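Local coordinates for uncharacterized NTF2-like protein (Cytophaga hutchinsonii ATCC 33406, PDB 3F40), which is of unknown function but adopts the NTF2-like fold of the SnoaL-like family, whose cone-shaped pocket in relatives often binds small molecules, at residues K29-M41 against E98-F112. Sequence-based numbering, arbitrary orientation. Where two conformers were deposited one is given.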
ATOM      1  N   LYS A  29     -23.405  -1.391  -3.487  1.00 16.01           N
ATOM      2  CA  LYS A  29     -24.086  -1.638  -2.205  1.00 16.99           C
ATOM      3  C   LYS A  29     -23.141  -1.611  -1.004  1.00 16.53           C
ATOM      4  O   LYS A  29     -23.587  -1.399   0.124  1.00 17.79           O
ATOM      5  CB  LYS A  29     -24.871  -2.977  -2.209  1.00 18.49           C
ATOM      6  CG  LYS A  29     -26.192  -2.894  -2.949  1.00 22.45           C
ATOM      7  CD  LYS A  29     -26.882  -4.257  -2.946  1.00 25.20           C
ATOM      8  N   ARG A  30     -21.877  -1.898  -1.264  1.00 15.32           N
ATOM      9  CA  ARG A  30     -20.854  -2.042  -0.204  1.00 14.39           C
ATOM     10  C   ARG A  30     -20.284  -0.642   0.157  1.00 13.65           C
ATOM     11  O   ARG A  30     -19.552  -0.522   1.132  1.00 13.51           O
ATOM     12  CB  ARG A  30     -19.715  -3.017  -0.593  1.00 15.30           C
ATOM     13  CG  ARG A  30     -19.952  -4.534  -0.313  1.00 17.58           C
ATOM     14  CD  ARG A  30     -20.848  -5.169  -1.262  1.00 18.50           C
ATOM     15  NE  ARG A  30     -21.174  -6.537  -0.868  1.00 16.30           N
ATOM     16  CZ  ARG A  30     -22.127  -7.219  -1.473  1.00 16.71           C
ATOM     17  NH1 ARG A  30     -22.808  -6.654  -2.450  1.00 18.27           N
ATOM     18  NH2 ARG A  30     -22.420  -8.452  -1.090  1.00 17.50           N
ATOM     19  N   LEU A  31     -20.649   0.382  -0.605  1.00 12.46           N
ATOM     20  CA  LEU A  31     -20.093   1.738  -0.416  1.00 12.08           C
ATOM     21  C   LEU A  31     -21.061   2.661   0.280  1.00 12.39           C
ATOM     22  O   LEU A  31     -22.285   2.668  -0.012  1.00 13.91           O
ATOM     23  CB  LEU A  31     -19.748   2.354  -1.769  1.00 11.42           C
ATOM     24  CG  LEU A  31     -18.785   1.592  -2.678  1.00 11.19           C
ATOM     25  CD1 LEU A  31     -18.436   2.436  -3.878  1.00 12.06           C
ATOM     26  CD2 LEU A  31     -17.550   1.212  -1.894  1.00 10.93           C
ATOM     27  N   ASN A  32     -20.535   3.499   1.148  1.00 12.27           N
ATOM     28  CA  ASN A  32     -21.294   4.599   1.702  1.00 12.71           C
ATOM     29  C   ASN A  32     -21.656   5.583   0.581  1.00 12.57           C
ATOM     30  O   ASN A  32     -20.871   5.794  -0.374  1.00 12.38           O
ATOM     31  CB  ASN A  32     -20.523   5.308   2.807  1.00 13.11           C
ATOM     32  CG  ASN A  32     -21.220   6.525   3.310  1.00 15.47           C
ATOM     33  OD1 ASN A  32     -20.826   7.650   3.009  1.00 17.19           O
ATOM     34  ND2 ASN A  32     -22.256   6.320   4.105  1.00 17.57           N
ATOM     35  N   GLU A  33     -22.788   6.255   0.771  0.50 13.87           N
ATOM     36  CA  GLU A  33     -23.280   7.206  -0.216  0.50 13.62           C
ATOM     37  C   GLU A  33     -22.229   8.239  -0.577  0.50 13.30           C
ATOM     38  O   GLU A  33     -22.076   8.602  -1.742  0.50 14.33           O
ATOM     39  CB  GLU A  33     -24.560   7.903   0.298  0.50 14.50           C
ATOM     40  CG  GLU A  33     -25.078   8.985  -0.625  0.50 15.79           C
ATOM     41  CD  GLU A  33     -26.551   9.283  -0.433  0.50 18.08           C
ATOM     42  OE1 GLU A  33     -27.359   8.334  -0.499  0.50 24.21           O
ATOM     43  OE2 GLU A  33     -26.890  10.467  -0.254  0.50 23.65           O
ATOM     44  N   ASN A  34     -21.520   8.677   0.453  1.00 13.15           N
ATOM     45  CA  ASN A  34     -20.539   9.773   0.397  1.00 13.78           C
ATOM     46  C   ASN A  34     -19.085   9.258   0.386  1.00 12.42           C
ATOM     47  O   ASN A  34     -18.151   9.952   0.741  1.00 13.48           O
ATOM     48  CB  ASN A  34     -20.749  10.742   1.558  1.00 15.22           C
ATOM     49  CG  ASN A  34     -22.106  11.343   1.544  1.00 18.50           C
ATOM     50  OD1 ASN A  34     -22.832  11.272   2.528  1.00 24.60           O
ATOM     51  ND2 ASN A  34     -22.458  11.940   0.438  1.00 19.89           N
ATOM     52  N   PHE A  35     -18.954   8.047  -0.098  1.00 11.02           N
ATOM     53  CA  PHE A  35     -17.643   7.416  -0.335  1.00 10.22           C
ATOM     54  C   PHE A  35     -16.741   8.357  -1.106  1.00 10.41           C
ATOM     55  O   PHE A  35     -17.175   9.019  -2.056  1.00 11.33           O
ATOM     56  CB  PHE A  35     -17.886   6.154  -1.140  1.00 10.88           C
ATOM     57  CG  PHE A  35     -16.660   5.535  -1.774  1.00  9.66           C
ATOM     58  CD1 PHE A  35     -15.893   4.620  -1.080  1.00  9.24           C
ATOM     59  CD2 PHE A  35     -16.300   5.853  -3.088  1.00 10.55           C
ATOM     60  CE1 PHE A  35     -14.815   4.031  -1.680  1.00  9.28           C
ATOM     61  CE2 PHE A  35     -15.213   5.269  -3.680  1.00  9.79           C
ATOM     62  CZ  PHE A  35     -14.484   4.339  -2.979  1.00  8.69           C
ATOM     63  N   THR A  36     -15.480   8.386  -0.710  1.00  9.70           N
ATOM     64  CA  THR A  36     -14.478   9.062  -1.491  1.00  9.73           C
ATOM     65  C   THR A  36     -13.437   8.120  -2.047  1.00  9.15           C
ATOM     66  O   THR A  36     -13.112   7.115  -1.453  1.00  9.43           O
ATOM     67  CB  THR A  36     -13.748  10.146  -0.670  1.00 11.60           C
ATOM     68  OG1 THR A  36     -13.007   9.545   0.394  1.00 13.24           O
ATOM     69  CG2 THR A  36     -14.749  11.166  -0.095  1.00 13.11           C
ATOM     70  N   PHE A  37     -12.948   8.509  -3.207  1.00  8.63           N
ATOM     71  CA  PHE A  37     -11.840   7.847  -3.886  1.00  7.98           C
ATOM     72  C   PHE A  37     -10.688   8.810  -4.071  1.00  8.08           C
ATOM     73  O   PHE A  37     -10.897   9.946  -4.504  1.00  8.97           O
ATOM     74  CB  PHE A  37     -12.251   7.340  -5.275  1.00  9.17           C
ATOM     75  CG  PHE A  37     -11.109   6.783  -6.053  1.00  8.87           C
ATOM     76  CD1 PHE A  37     -10.652   5.486  -5.803  1.00  9.98           C
ATOM     77  CD2 PHE A  37     -10.464   7.537  -7.017  1.00 11.16           C
ATOM     78  CE1 PHE A  37      -9.575   4.968  -6.507  1.00 10.94           C
ATOM     79  CE2 PHE A  37      -9.382   7.017  -7.714  1.00 12.06           C
ATOM     80  CZ  PHE A  37      -8.954   5.750  -7.458  1.00 10.96           C
ATOM     81  N   ASN A  38      -9.477   8.341  -3.790  1.00  8.23           N
ATOM     82  CA  ASN A  38      -8.241   9.024  -4.134  1.00  9.28           C
ATOM     83  C   ASN A  38      -7.283   8.059  -4.756  1.00  8.84           C
ATOM     84  O   ASN A  38      -6.991   7.010  -4.210  1.00  9.84           O
ATOM     85  CB  ASN A  38      -7.592   9.616  -2.932  1.00 10.44           C
ATOM     86  CG  ASN A  38      -8.213  10.845  -2.530  1.00 13.24           C
ATOM     87  OD1 ASN A  38      -7.752  11.970  -2.897  1.00 19.59           O
ATOM     88  ND2 ASN A  38      -9.247  10.720  -1.774  1.00 13.08           N
ATOM     89  N   GLY A  39      -6.778   8.440  -5.911  1.00  9.39           N
ATOM     90  CA  GLY A  39      -5.777   7.662  -6.601  1.00  9.83           C
ATOM     91  C   GLY A  39      -4.790   8.586  -7.269  1.00 10.64           C
ATOM     92  O   GLY A  39      -4.946   9.824  -7.217  1.00 11.85           O
ATOM     93  N   PRO A  40      -3.794   8.006  -7.933  1.00 10.82           N
ATOM     94  CA  PRO A  40      -2.777   8.837  -8.593  1.00 12.79           C
ATOM     95  C   PRO A  40      -3.336   9.832  -9.604  1.00 13.13           C
ATOM     96  O   PRO A  40      -2.748  10.912  -9.865  1.00 15.06           O
ATOM     97  CB  PRO A  40      -1.939   7.813  -9.340  1.00 14.08           C
ATOM     98  CG  PRO A  40      -2.157   6.543  -8.694  1.00 13.12           C
ATOM     99  CD  PRO A  40      -3.486   6.571  -7.990  1.00 10.90           C
HETATM  100  N   MSE A  41      -4.446   9.473 -10.199  1.00 12.57           N
HETATM  101  CA  MSE A  41      -5.031  10.264 -11.288  1.00 13.54           C
HETATM  102  C   MSE A  41      -6.265  11.055 -10.885  1.00 14.66           C
HETATM  103  O   MSE A  41      -6.989  11.611 -11.718  1.00 15.91           O
HETATM  104  CB  MSE A  41      -5.323   9.344 -12.449  1.00 13.85           C
HETATM  105  CG  MSE A  41      -4.035   8.805 -13.095  1.00 14.60           C
HETATM  106 SE   MSE A  41      -4.293   7.440 -14.393  0.75 18.00          SE
HETATM  107  CE  MSE A  41      -4.890   6.021 -13.248  1.00 16.50           C
ATOM    108  N   GLU A  98     -20.057  -0.073   6.083  1.00 11.94           N
ATOM    109  CA  GLU A  98     -19.860   0.359   4.678  1.00 11.77           C
ATOM    110  C   GLU A  98     -18.431   0.800   4.436  1.00 11.70           C
ATOM    111  O   GLU A  98     -17.748   1.226   5.350  1.00 12.18           O
ATOM    112  CB  GLU A  98     -20.778   1.522   4.325  1.00 12.23           C
ATOM    113  CG  GLU A  98     -22.249   1.360   4.670  1.00 13.69           C
ATOM    114  CD  GLU A  98     -23.023   2.615   4.365  1.00 15.88           C
ATOM    115  OE1 GLU A  98     -22.594   3.714   4.762  1.00 16.26           O
ATOM    116  OE2 GLU A  98     -24.095   2.487   3.746  1.00 20.63           O
ATOM    117  N   ILE A  99     -17.999   0.730   3.186  1.00 10.92           N
ATOM    118  CA  ILE A  99     -16.709   1.315   2.808  1.00  9.59           C
ATOM    119  C   ILE A  99     -16.908   2.807   2.615  1.00  9.62           C
ATOM    120  O   ILE A  99     -17.730   3.210   1.797  1.00 10.02           O
ATOM    121  CB  ILE A  99     -16.169   0.648   1.520  1.00  9.61           C
ATOM    122  CG1 ILE A  99     -15.985  -0.857   1.697  1.00 11.40           C
ATOM    123  CG2 ILE A  99     -14.848   1.306   1.091  1.00 10.98           C
ATOM    124  CD1 ILE A  99     -15.763  -1.611   0.363  1.00 12.11           C
ATOM    125  N   THR A 100     -16.142   3.632   3.349  1.00  9.45           N
ATOM    126  CA  THR A 100     -16.299   5.078   3.269  1.00 10.66           C
ATOM    127  C   THR A 100     -15.217   5.755   2.419  1.00  9.66           C
ATOM    128  O   THR A 100     -15.408   6.865   1.961  1.00 10.07           O
ATOM    129  CB  THR A 100     -16.336   5.728   4.660  1.00 11.30           C
ATOM    130  OG1 THR A 100     -15.110   5.477   5.306  1.00 12.45           O
ATOM    131  CG2 THR A 100     -17.522   5.190   5.511  1.00 13.09           C
ATOM    132  N   SER A 101     -14.099   5.073   2.200  1.00  8.80           N
ATOM    133  CA  SER A 101     -13.046   5.611   1.353  1.00  9.03           C
ATOM    134  C   SER A 101     -12.136   4.541   0.830  1.00  8.46           C
ATOM    135  O   SER A 101     -11.933   3.525   1.455  1.00  8.12           O
ATOM    136  CB  SER A 101     -12.201   6.639   2.113  1.00  9.00           C
ATOM    137  OG  SER A 101     -11.491   6.092   3.186  1.00 10.48           O
ATOM    138  N   LEU A 102     -11.528   4.894  -0.294  1.00  7.89           N
ATOM    139  CA  LEU A 102     -10.428   4.128  -0.901  1.00  7.80           C
ATOM    140  C   LEU A 102      -9.336   5.114  -1.293  1.00  7.57           C
ATOM    141  O   LEU A 102      -9.617   6.123  -1.930  1.00  7.86           O
ATOM    142  CB  LEU A 102     -10.913   3.379  -2.137  1.00  8.21           C
ATOM    143  CG  LEU A 102      -9.837   2.709  -2.998  1.00  8.95           C
ATOM    144  CD1 LEU A 102      -8.960   1.712  -2.214  1.00  9.11           C
ATOM    145  CD2 LEU A 102     -10.480   1.997  -4.176  1.00 10.45           C
ATOM    146  N   HIS A 103      -8.115   4.811  -0.873  1.00  7.16           N
ATOM    147  CA  HIS A 103      -6.927   5.456  -1.355  1.00  7.91           C
ATOM    148  C   HIS A 103      -6.069   4.387  -2.009  1.00  7.88           C
ATOM    149  O   HIS A 103      -5.715   3.424  -1.331  1.00  8.25           O
ATOM    150  CB  HIS A 103      -6.140   6.048  -0.191  1.00  9.07           C
ATOM    151  CG  HIS A 103      -6.782   7.228   0.428  1.00 12.81           C
ATOM    152  ND1 HIS A 103      -7.893   7.123   1.241  1.00 16.08           N
ATOM    153  CD2 HIS A 103      -6.468   8.543   0.375  1.00 16.09           C
ATOM    154  CE1 HIS A 103      -8.246   8.340   1.647  1.00 16.31           C
ATOM    155  NE2 HIS A 103      -7.396   9.216   1.129  1.00 16.73           N
ATOM    156  N   VAL A 104      -5.802   4.528  -3.305  1.00  7.46           N
ATOM    157  CA  VAL A 104      -5.016   3.516  -4.024  1.00  8.24           C
ATOM    158  C   VAL A 104      -3.676   4.117  -4.440  1.00  8.32           C
ATOM    159  O   VAL A 104      -3.587   5.263  -4.850  1.00  9.14           O
ATOM    160  CB  VAL A 104      -5.833   2.893  -5.214  1.00  9.60           C
ATOM    161  CG1 VAL A 104      -6.111   3.885  -6.295  1.00 11.59           C
ATOM    162  CG2 VAL A 104      -5.132   1.659  -5.744  1.00 11.71           C
ATOM    163  N   TYR A 105      -2.653   3.304  -4.278  1.00  7.86           N
ATOM    164  CA  TYR A 105      -1.254   3.695  -4.458  1.00  8.18           C
ATOM    165  C   TYR A 105      -0.617   2.884  -5.568  1.00  8.02           C
ATOM    166  O   TYR A 105      -0.556   1.674  -5.470  1.00  9.19           O
ATOM    167  CB  TYR A 105      -0.450   3.462  -3.179  1.00  9.40           C
ATOM    168  CG  TYR A 105      -0.932   4.160  -1.954  1.00 10.29           C
ATOM    169  CD1 TYR A 105      -1.960   3.636  -1.202  1.00 10.73           C
ATOM    170  CD2 TYR A 105      -0.330   5.326  -1.526  1.00 12.79           C
ATOM    171  CE1 TYR A 105      -2.388   4.275  -0.052  1.00 12.15           C
ATOM    172  CE2 TYR A 105      -0.727   5.949  -0.384  1.00 15.30           C
ATOM    173  CZ  TYR A 105      -1.784   5.426   0.350  1.00 15.09           C
ATOM    174  OH  TYR A 105      -2.171   6.027   1.523  1.00 18.91           O
ATOM    175  N   PHE A 106      -0.099   3.567  -6.571  1.00  8.70           N
ATOM    176  CA  PHE A 106       0.626   2.946  -7.654  1.00  8.83           C
ATOM    177  C   PHE A 106       1.264   3.984  -8.547  1.00 10.01           C
ATOM    178  O   PHE A 106       0.917   5.160  -8.479  1.00  9.27           O
ATOM    179  CB  PHE A 106      -0.249   1.994  -8.501  1.00 10.09           C
ATOM    180  CG  PHE A 106      -1.418   2.638  -9.222  1.00  9.74           C
ATOM    181  CD1 PHE A 106      -2.652   2.683  -8.625  1.00 11.02           C
ATOM    182  CD2 PHE A 106      -1.289   3.082 -10.537  1.00 10.45           C
ATOM    183  CE1 PHE A 106      -3.736   3.212  -9.282  1.00 10.81           C
ATOM    184  CE2 PHE A 106      -2.383   3.634 -11.174  1.00 12.18           C
ATOM    185  CZ  PHE A 106      -3.598   3.679 -10.548  1.00 11.89           C
ATOM    186  N   ASP A 107       2.192   3.518  -9.373  1.00  9.94           N
ATOM    187  CA  ASP A 107       2.846   4.365 -10.374  1.00 10.51           C
ATOM    188  C   ASP A 107       2.014   4.315 -11.662  1.00 10.88           C
ATOM    189  O   ASP A 107       1.938   3.269 -12.312  1.00 11.99           O
ATOM    190  CB  ASP A 107       4.263   3.860 -10.630  1.00 12.11           C
ATOM    191  CG  ASP A 107       4.965   4.575 -11.762  1.00 13.91           C
ATOM    192  OD1 ASP A 107       4.432   5.558 -12.307  1.00 12.34           O
ATOM    193  OD2 ASP A 107       6.089   4.090 -12.091  1.00 14.73           O
ATOM    194  N   PRO A 108       1.320   5.404 -12.026  1.00 10.85           N
ATOM    195  CA  PRO A 108       0.442   5.328 -13.181  1.00 11.41           C
ATOM    196  C   PRO A 108       1.122   5.581 -14.512  1.00 11.83           C
ATOM    197  O   PRO A 108       0.464   5.517 -15.551  1.00 13.14           O
ATOM    198  CB  PRO A 108      -0.519   6.479 -12.914  1.00 11.44           C
ATOM    199  CG  PRO A 108       0.408   7.533 -12.296  1.00 10.85           C
ATOM    200  CD  PRO A 108       1.312   6.723 -11.396  1.00 10.67           C
ATOM    201  N   ARG A 109       2.430   5.809 -14.519  1.00 12.03           N
ATOM    202  CA  ARG A 109       3.090   6.209 -15.771  1.00 12.75           C
ATOM    203  C   ARG A 109       2.889   5.225 -16.942  1.00 13.91           C
ATOM    204  O   ARG A 109       2.706   5.664 -18.082  1.00 15.22           O
ATOM    205  CB  ARG A 109       4.567   6.532 -15.547  1.00 12.52           C
ATOM    206  CG  ARG A 109       4.805   7.787 -14.754  1.00 12.10           C
ATOM    207  CD  ARG A 109       6.267   8.002 -14.454  1.00 12.73           C
ATOM    208  NE  ARG A 109       6.769   6.910 -13.629  1.00 12.37           N
ATOM    209  CZ  ARG A 109       8.056   6.623 -13.426  1.00 11.76           C
ATOM    210  NH1 ARG A 109       8.992   7.339 -13.996  1.00 13.92           N
ATOM    211  NH2 ARG A 109       8.378   5.580 -12.679  1.00 12.72           N
ATOM    212  N   PRO A 110       2.896   3.910 -16.706  1.00 14.94           N
ATOM    213  CA  PRO A 110       2.703   2.983 -17.824  1.00 16.93           C
ATOM    214  C   PRO A 110       1.383   3.187 -18.545  1.00 17.31           C
ATOM    215  O   PRO A 110       1.230   2.790 -19.699  1.00 19.80           O
ATOM    216  CB  PRO A 110       2.765   1.617 -17.144  1.00 16.76           C
ATOM    217  CG  PRO A 110       3.612   1.858 -15.915  1.00 17.24           C
ATOM    218  CD  PRO A 110       3.233   3.214 -15.458  1.00 15.75           C
ATOM    219  N   LEU A 111       0.411   3.798 -17.865  1.00 16.51           N
ATOM    220  CA  LEU A 111      -0.915   3.988 -18.463  1.00 17.56           C
ATOM    221  C   LEU A 111      -0.939   5.098 -19.514  1.00 18.20           C
ATOM    222  O   LEU A 111      -1.912   5.212 -20.282  1.00 20.08           O
ATOM    223  CB  LEU A 111      -1.958   4.331 -17.404  1.00 16.46           C
ATOM    224  CG  LEU A 111      -2.115   3.324 -16.280  1.00 16.09           C
ATOM    225  CD1 LEU A 111      -3.068   3.855 -15.221  1.00 16.43           C
ATOM    226  CD2 LEU A 111      -2.589   1.987 -16.862  1.00 18.45           C
ATOM    227  N   PHE A 112       0.105   5.916 -19.552  1.00 19.30           N
ATOM    228  CA  PHE A 112       0.146   7.093 -20.460  1.00 20.61           C
ATOM    229  C   PHE A 112       0.930   6.807 -21.723  1.00 23.95           C
ATOM    230  O   PHE A 112       0.973   7.632 -22.657  1.00 25.75           O
ATOM    231  CB  PHE A 112       0.733   8.298 -19.749  1.00 20.25           C
ATOM    232  CG  PHE A 112      -0.132   8.820 -18.635  1.00 16.41           C
ATOM    233  CD1 PHE A 112      -1.111   9.773 -18.866  1.00 16.66           C
ATOM    234  CD2 PHE A 112       0.029   8.344 -17.343  1.00 16.23           C
ATOM    235  CE1 PHE A 112      -1.857  10.262 -17.847  1.00 16.73           C
ATOM    236  CE2 PHE A 112      -0.758   8.807 -16.315  1.00 15.11           C
ATOM    237  CZ  PHE A 112      -1.696   9.765 -16.568  1.00 15.42           C
TER
HETATM  238  O   HOH W   1     -24.791   4.824   2.446  1.00 21.68           O
HETATM  239  O   HOH W   2     -16.489   9.194   2.919  1.00 23.68           O
HETATM  240  O   HOH W   3     -10.564   8.599  -0.546  1.00 11.89           O
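F106 presents a ring face to P40, with CG between the backbone N and the carbonyl carbon (chi1 62°), while F37 and L102, each with CG anti to the backbone N, run side by side in the same direction. Parallel strand pairing supplies the frame for F37 and L102. Strands 35-39 and 98-105 cross at only 17°, and T36 O accepts from L102 N at 3.0 Å before N38 N donates to L102 O and V104 N to N38 O.

Side chains then alternate between the faces. On one, the F37 rim meets L102 CD2 in the plane of the ring, and its CZ lies 3.6 Å from V104 CG1; Y50 stacks on F37. On the other, the N38 amide and H103 imidazole lie side by side with their planes nearly parallel, 7° apart, and one water joins T36 OG1, N38 ND2 and L102 O.

The pairing is interrupted by a type I turn, N32 to F35, in which N32 OD1 receives N34 N as an Asx turn. N32 ND2 meanwhile reaches E98 OE1 on its syn side, a 2.7 Å bond lying in the amide plane.

Past the last of these backbone bonds, P40 CG stands over the centre of the F106 ring, 3.6 Å from the centroid, in a CH-pi contact, and M41 CE touches the ring edge at CZ. With an alanine at F106, P40 would probably lose its aromatic platform and the methyl of selenomethionine M41 would be freer to turn.

On the neighbouring strand 84-95, H93 is faced by both T100 and S101, a classic beta bulge within the curved mixed sheet of the NTF2-like fold.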